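Local coordinates for protein enoyl-CoA hydratase, EchA12_1 (Mycobacterium marinum M, PDB 3QRE) that probably acts as an enoyl-CoA hydratase of the crotonase-like family, adding water to the double bond of enoyl-CoA thioesters in fatty acid metabolism, at residues Glu205-Leu209 with Gly210-Glu214; Val190-Asp193 with Leu194-Gly198; Asn52-Gly55 with Pro56-Ala60. All coordinates share one frame; numbering follows the deposited sequence.

Contact 1 of 3, residues Glu205-Leu209 with Gly210-Glu214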
loop_
_atom_site.group_PDB
_atom_site.type_symbol
_atom_site.label_atom_id
_atom_site.label_comp_id
_atom_site.label_asym_id
_atom_site.label_seq_id
_atom_site.Cartn_x
_atom_site.Cartn_y
_atom_site.Cartn_z
ATOM N N GLU A 205 10.025 -5.612 11.326
ATOM C CA GLU A 205 10.097 -5.001 10.010
ATOM C C GLU A 205 8.918 -5.486 9.159
ATOM O O GLU A 205 8.246 -4.690 8.501
ATOM C CB GLU A 205 11.446 -5.256 9.322
ATOM C CG GLU A 205 11.637 -4.377 8.102
ATOM C CD GLU A 205 12.945 -4.579 7.343
ATOM O OE1 GLU A 205 13.048 -4.016 6.235
ATOM O OE2 GLU A 205 13.872 -5.257 7.842
ATOM N N ALA A 206 8.625 -6.778 9.223
ATOM C CA ALA A 206 7.478 -7.316 8.492
ATOM C C ALA A 206 6.186 -6.585 8.798
ATOM O O ALA A 206 5.411 -6.347 7.877
ATOM C CB ALA A 206 7.319 -8.861 8.694
ATOM N N ALA A 207 5.957 -6.243 10.075
ATOM C CA ALA A 207 4.796 -5.458 10.503
ATOM C C ALA A 207 4.803 -4.030 9.935
ATOM O O ALA A 207 3.777 -3.564 9.412
ATOM C CB ALA A 207 4.668 -5.440 12.066
ATOM N N GLN A 208 5.945 -3.340 10.035
ATOM C CA GLN A 208 6.130 -2.006 9.423
ATOM C C GLN A 208 5.751 -1.996 7.929
ATOM O O GLN A 208 5.084 -1.072 7.457
ATOM C CB GLN A 208 7.580 -1.509 9.603
ATOM C CG GLN A 208 7.854 -0.774 10.921
ATOM C CD GLN A 208 9.365 -0.538 11.230
ATOM O OE1 GLN A 208 10.169 -1.486 11.307
ATOM N NE2 GLN A 208 9.732 0.731 11.453
ATOM N N LEU A 209 6.167 -3.049 7.225
ATOM C CA LEU A 209 5.947 -3.217 5.786
ATOM C C LEU A 209 4.522 -3.679 5.444
ATOM O O LEU A 209 4.116 -3.665 4.273
ATOM C CB LEU A 209 6.952 -4.223 5.219
ATOM C CG LEU A 209 8.448 -3.887 5.295
ATOM C CD1 LEU A 209 9.247 -5.042 4.685
ATOM C CD2 LEU A 209 8.754 -2.561 4.557
ATOM N N GLY A 210 3.774 -4.078 6.466
ATOM C CA GLY A 210 2.386 -4.469 6.292
ATOM C C GLY A 210 2.260 -5.935 5.908
ATOM O O GLY A 210 1.230 -6.366 5.388
ATOM N N LEU A 211 3.306 -6.708 6.166
ATOM C CA LEU A 211 3.264 -8.142 5.878
ATOM C C LEU A 211 2.643 -8.919 7.042
ATOM O O LEU A 211 2.277 -10.067 6.900
ATOM C CB LEU A 211 4.663 -8.653 5.558
ATOM C CG LEU A 211 5.145 -8.196 4.182
ATOM C CD1 LEU A 211 6.612 -8.537 3.958
ATOM C CD2 LEU A 211 4.236 -8.775 3.045
ATOM N N VAL A 212 2.516 -8.266 8.187
ATOM C CA VAL A 212 2.062 -8.918 9.402
ATOM C C VAL A 212 1.148 -7.951 10.143
ATOM O O VAL A 212 1.412 -6.758 10.164
ATOM C CB VAL A 212 3.309 -9.335 10.260
ATOM C CG1 VAL A 212 3.080 -9.166 11.730
ATOM C CG2 VAL A 212 3.733 -10.758 9.930
ATOM N N LYS A 213 0.072 -8.453 10.741
ATOM C CA LYS A 213 -0.892 -7.572 11.416
ATOM C C LYS A 213 -0.343 -7.102 12.769
ATOM O O LYS A 213 -0.573 -5.945 13.183
ATOM C CB LYS A 213 -2.243 -8.272 11.598
ATOM C CG LYS A 213 -3.082 -7.786 12.793
ATOM C CD LYS A 213 -4.394 -8.577 12.935
ATOM C CE LYS A 213 -5.218 -8.155 14.174
ATOM N NZ LYS A 213 -5.573 -6.706 14.141
ATOM N N GLU A 214 0.385 -7.988 13.449
ATOM C CA GLU A 214 0.761 -7.730 14.828
ATOM C C GLU A 214 1.845 -8.697 15.272
ATOM O O GLU A 214 1.781 -9.912 14.970
ATOM C CB GLU A 214 -0.483 -7.877 15.698
ATOM C CG GLU A 214 -0.380 -7.434 17.134
ATOM C CD GLU A 214 -1.693 -7.648 17.882
ATOM O OE1 GLU A 214 -2.740 -7.102 17.443
ATOM O OE2 GLU A 214 -1.681 -8.365 18.907
HETATM O O HOH W 1 1.493 -3.733 10.688
#
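Ala206 meets the residues that follow its helix through both its carbonyl and its methyl group. Its O accepts a hydrogen bond from Leu211 N at 2.7 Å, the donor tilted 22° from the carbonyl plane, and a weak second one from Val212 N at 3.5 Å. On the same residue, CB packs against Leu211 CB at 4.1 Å and faces Val212 CG2 at much the same distance; Phe201 of strand 200-202 touches both Ala206 and Leu211.

Ala207 comes next, and its O takes Gly210 N at 3.0 Å from well above the carbonyl plane, 69° out of it, rather than on a lone pair. Together with the bond from Leu211 to Ala206 this makes a Schellman motif, a common way of ending a helix, here helix 203-208. Gly210 turns the chain with a positive phi, where a CB would collide with Leu209 O. A water also donates to Ala207 O (2.6 Å) and to Val212 O (3.1 Å), tying the helix end to the outgoing chain. The methyl group of Ala207 rests against Val212 CG1, 4.1 Å from its CB.

Leu209 lies at the turn itself. With CG anti to the carbonyl carbon (chi1 -62°), it sends CD1 to within 4.4 Å of Leu211 CD1, a loose apolar touch. Past the turn, Lys213 and Glu214 pair through their backbones with Arg155 and Ala157 of strand 154-158, carrying the chain into the edge of the six-stranded sheet.

Contact 2 of 3, residues Val190-Asp193 with Leu194-Gly198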
loop_
_atom_site.group_PDB
_atom_site.type_symbol
_atom_site.label_atom_id
_atom_site.label_comp_id
_atom_site.label_asym_id
_atom_site.label_seq_id
_atom_site.Cartn_x
_atom_site.Cartn_y
_atom_site.Cartn_z
ATOM N N VAL A 190 8.702 -2.685 -2.388
ATOM C CA VAL A 190 8.950 -3.662 -1.366
ATOM C C VAL A 190 9.262 -5.025 -2.001
ATOM O O VAL A 190 10.287 -5.668 -1.662
ATOM C CB VAL A 190 7.763 -3.749 -0.400
ATOM C CG1 VAL A 190 7.980 -4.842 0.635
ATOM C CG2 VAL A 190 7.544 -2.408 0.310
ATOM N N ALA A 191 8.411 -5.452 -2.940
ATOM C CA ALA A 191 8.633 -6.739 -3.611
ATOM C C ALA A 191 9.985 -6.765 -4.317
ATOM O O ALA A 191 10.719 -7.738 -4.198
ATOM C CB ALA A 191 7.483 -7.088 -4.581
ATOM N N LEU A 192 10.331 -5.700 -5.034
ATOM C CA LEU A 192 11.645 -5.677 -5.708
ATOM C C LEU A 192 12.812 -5.769 -4.723
ATOM O O LEU A 192 13.751 -6.548 -4.930
ATOM C CB LEU A 192 11.815 -4.468 -6.659
ATOM C CG LEU A 192 10.931 -4.576 -7.912
ATOM C CD1 LEU A 192 10.615 -3.201 -8.475
ATOM C CD2 LEU A 192 11.553 -5.500 -8.975
ATOM N N ASP A 193 12.742 -4.981 -3.662
ATOM C CA ASP A 193 13.764 -5.008 -2.626
ATOM C C ASP A 193 13.951 -6.436 -2.026
ATOM O O ASP A 193 15.054 -6.971 -2.022
ATOM C CB ASP A 193 13.433 -3.962 -1.531
ATOM C CG ASP A 193 14.322 -4.091 -0.296
ATOM O OD1 ASP A 193 15.472 -4.605 -0.407
ATOM O OD2 ASP A 193 13.876 -3.674 0.789
ATOM N N LEU A 194 12.867 -7.024 -1.516
ATOM C CA LEU A 194 12.899 -8.335 -0.846
ATOM C C LEU A 194 13.323 -9.470 -1.771
ATOM O O LEU A 194 14.094 -10.337 -1.362
ATOM C CB LEU A 194 11.543 -8.641 -0.173
ATOM C CG LEU A 194 11.170 -7.641 0.938
ATOM C CD1 LEU A 194 9.814 -7.954 1.587
ATOM C CD2 LEU A 194 12.275 -7.529 2.018
ATOM N N LEU A 195 12.835 -9.453 -3.016
ATOM C CA LEU A 195 13.164 -10.500 -3.994
ATOM C C LEU A 195 14.579 -10.418 -4.535
ATOM O O LEU A 195 15.277 -11.444 -4.588
ATOM C CB LEU A 195 12.141 -10.558 -5.136
ATOM C CG LEU A 195 10.772 -11.036 -4.621
ATOM C CD1 LEU A 195 9.674 -10.760 -5.659
ATOM C CD2 LEU A 195 10.779 -12.531 -4.150
ATOM N N LEU A 196 14.997 -9.220 -4.948
ATOM C CA LEU A 196 16.342 -9.008 -5.513
ATOM C C LEU A 196 17.445 -9.155 -4.469
ATOM O O LEU A 196 18.529 -9.607 -4.797
ATOM C CB LEU A 196 16.471 -7.618 -6.139
ATOM C CG LEU A 196 15.686 -7.245 -7.400
ATOM C CD1 LEU A 196 15.641 -5.717 -7.563
ATOM C CD2 LEU A 196 16.268 -7.938 -8.668
ATOM N N SER A 197 17.175 -8.742 -3.225
ATOM C CA SER A 197 18.165 -8.861 -2.142
ATOM C C SER A 197 18.133 -10.242 -1.490
ATOM O O SER A 197 19.169 -10.746 -1.047
ATOM C CB SER A 197 17.983 -7.801 -1.056
ATOM O OG SER A 197 16.781 -8.022 -0.324
ATOM N N GLY A 198 16.953 -10.846 -1.426
ATOM C CA GLY A 198 16.797 -12.107 -0.713
ATOM C C GLY A 198 17.073 -11.926 0.774
ATOM O O GLY A 198 17.349 -12.900 1.479
#
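Asp193 O receives two hydrogen bonds from Ser197, one from OG at 2.6 Å and one from N at 3.0 Å, which arrive from opposite faces of the carbonyl plane. The hydroxyl gets there because OG sits between the backbone N and the carbonyl carbon (chi1 69°), folded back over the preceding turn; OG is also bonded to Arg199 N. The other backbone bonds run from each residue to the one four before it, that from Leu194 N to Val190 O being almost straight, at 178° about the hydrogen.

These are the last turns of helix 188-197, which stops at Gly198, the first residue with positive phi. Among the apolar contacts, Val190 and Leu194 lie side by side and point the same way, Val190 CG1 3.7 Å from Leu194 CD1. Two residues further along, Leu196 CD1 lies 4.1 Å from Leu192 CB.

The polar contacts of Asp193 reach beyond the helix. Its carboxylate is bonded through OD1 to Tyr228 OH of the third subunit, and through OD2 it forms salt bridges with Arg199 of its own chain and with Lys213 of the third subunit. Leu192, Leu195 and Leu196 pack on Tyr249, Ile244 and Met241 of the same neighbour.

Contact 3 of 3, residues Asn52-Gly55 with Pro56-Ala60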
loop_
_atom_site.group_PDB
_atom_site.type_symbol
_atom_site.label_atom_id
_atom_site.label_comp_id
_atom_site.label_asym_id
_atom_site.label_seq_id
_atom_site.Cartn_x
_atom_site.Cartn_y
_atom_site.Cartn_z
ATOM N N ASN A 52 10.034 -27.553 9.307
ATOM C CA ASN A 52 8.812 -27.632 8.511
ATOM C C ASN A 52 8.965 -27.210 7.044
ATOM O O ASN A 52 8.046 -26.611 6.461
ATOM C CB ASN A 52 7.697 -26.816 9.192
ATOM C CG ASN A 52 7.311 -27.387 10.522
ATOM O OD1 ASN A 52 7.161 -28.581 10.659
ATOM N ND2 ASN A 52 7.146 -26.535 11.508
ATOM N N ALA A 53 10.120 -27.537 6.459
ATOM C CA ALA A 53 10.429 -27.202 5.068
ATOM C C ALA A 53 9.411 -27.885 4.173
ATOM O O ALA A 53 9.074 -29.037 4.407
ATOM C CB ALA A 53 11.833 -27.665 4.722
ATOM N N TRP A 54 8.904 -27.188 3.162
ATOM C CA TRP A 54 7.852 -27.771 2.315
ATOM C C TRP A 54 8.282 -29.095 1.650
ATOM O O TRP A 54 9.441 -29.292 1.290
ATOM C CB TRP A 54 7.377 -26.778 1.261
ATOM C CG TRP A 54 6.047 -27.113 0.670
ATOM C CD1 TRP A 54 5.811 -27.769 -0.506
ATOM C CD2 TRP A 54 4.754 -26.789 1.217
ATOM N NE1 TRP A 54 4.437 -27.866 -0.728
ATOM C CE2 TRP A 54 3.778 -27.274 0.315
ATOM C CE3 TRP A 54 4.330 -26.108 2.365
ATOM C CZ2 TRP A 54 2.402 -27.118 0.535
ATOM C CZ3 TRP A 54 2.945 -25.957 2.587
ATOM C CH2 TRP A 54 2.005 -26.464 1.673
ATOM N N GLY A 55 7.324 -29.994 1.499
ATOM C CA GLY A 55 7.564 -31.296 0.896
ATOM C C GLY A 55 6.231 -31.990 0.690
ATOM O O GLY A 55 5.204 -31.556 1.253
ATOM N N PRO A 56 6.231 -33.070 -0.115
ATOM C CA PRO A 56 4.993 -33.704 -0.548
ATOM C C PRO A 56 4.171 -34.241 0.611
ATOM O O PRO A 56 2.943 -34.206 0.543
ATOM C CB PRO A 56 5.473 -34.839 -1.465
ATOM C CG PRO A 56 6.906 -35.007 -1.179
ATOM C CD PRO A 56 7.412 -33.680 -0.755
ATOM N N ASP A 57 4.839 -34.717 1.660
ATOM C CA ASP A 57 4.145 -35.140 2.887
ATOM C C ASP A 57 3.403 -33.968 3.529
ATOM O O ASP A 57 2.243 -34.094 3.929
ATOM C CB ASP A 57 5.094 -35.817 3.908
ATOM C CG ASP A 57 6.297 -34.924 4.312
ATOM O OD1 ASP A 57 6.912 -35.177 5.370
ATOM O OD2 ASP A 57 6.651 -33.987 3.564
ATOM N N LEU A 58 4.086 -32.832 3.599
ATOM C CA LEU A 58 3.558 -31.637 4.226
ATOM C C LEU A 58 2.421 -31.056 3.395
ATOM O O LEU A 58 1.414 -30.642 3.945
ATOM C CB LEU A 58 4.662 -30.611 4.407
ATOM C CG LEU A 58 4.425 -29.762 5.650
ATOM C CD1 LEU A 58 4.739 -30.584 6.932
ATOM C CD2 LEU A 58 5.255 -28.509 5.578
ATOM N N ALA A 59 2.590 -31.070 2.074
ATOM C CA ALA A 59 1.573 -30.622 1.154
ATOM C C ALA A 59 0.292 -31.439 1.298
ATOM O O ALA A 59 -0.785 -30.861 1.567
ATOM C CB ALA A 59 2.086 -30.641 -0.305
ATOM N N ALA A 60 0.404 -32.761 1.154
ATOM C CA ALA A 60 -0.752 -33.655 1.267
ATOM C C ALA A 60 -1.474 -33.543 2.618
ATOM O O ALA A 60 -2.717 -33.619 2.693
ATOM C CB ALA A 60 -0.363 -35.109 0.964
#
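Trp54 lies across the first turn of helix 56-71, with the backbone N of Ala59 over one face of its ring and Ala59 CB at the rim by CZ2; Gly55, between Trp54 and the helix, holds the N-cap position. The indole carries CG anti to the backbone N (chi1 -161°), and this brings its benzene half over the helix start. Ala59 CB touches CZ2 at 3.6 Å, and Ala59 N sits 4.2 Å from the ring plane, displaced toward the rim. Leu58 approaches at a slant: its CD2 is 4.1 Å from Trp54 CE3. The same methyl carbon also abuts the backbone of the incoming loop, 3.5 Å from Asn52 O, so one branch of Leu58 touches both indole and loop.

Phe45 of strand 40-45 adjoins Asn52, Trp54 and Leu58 alike, while Ile144 and Gln148 of helix 144-151 touch the indole. Asn52, in turn, is fixed by Arg47 N at its OD1 and by the carbonyls of Gly86 and Arg83 at its ND2.

On the backbone, Gly55 O begins the helical pattern, accepting a hydrogen bond from Ala59 N at 2.8 Å nearly in line with C=O. Leu58 N makes weak bonds to Gly55 O and to Asp57 OD2. The Asp57 carboxylate also forms salt bridges with Arg50 at OD2 and Arg47 at OD1, and its OD2 lies 2.8 Å from Leu58 N.

Along the chain the order is contact 3, contact 2, contact 1. Contact 3 begins helix 56-71, whereas contacts 2 and 1 end helices 188-197 and 203-208, which flank the short strand 200-202. Those two have centres about 15 Å apart and touch: Leu211 CD1 comes within 4.0 Å of Leu194 CD1, and Leu209 CD1 packs on Val190. Contact 3 stands apart, its centre about 26 Å from that of contact 1, on the opposite side of the chain's centre. Contacts 1 and 2 are further linked by a salt bridge between neighbouring subunits of the three-chain assembly, whereas contact 3 touches no other chain of it.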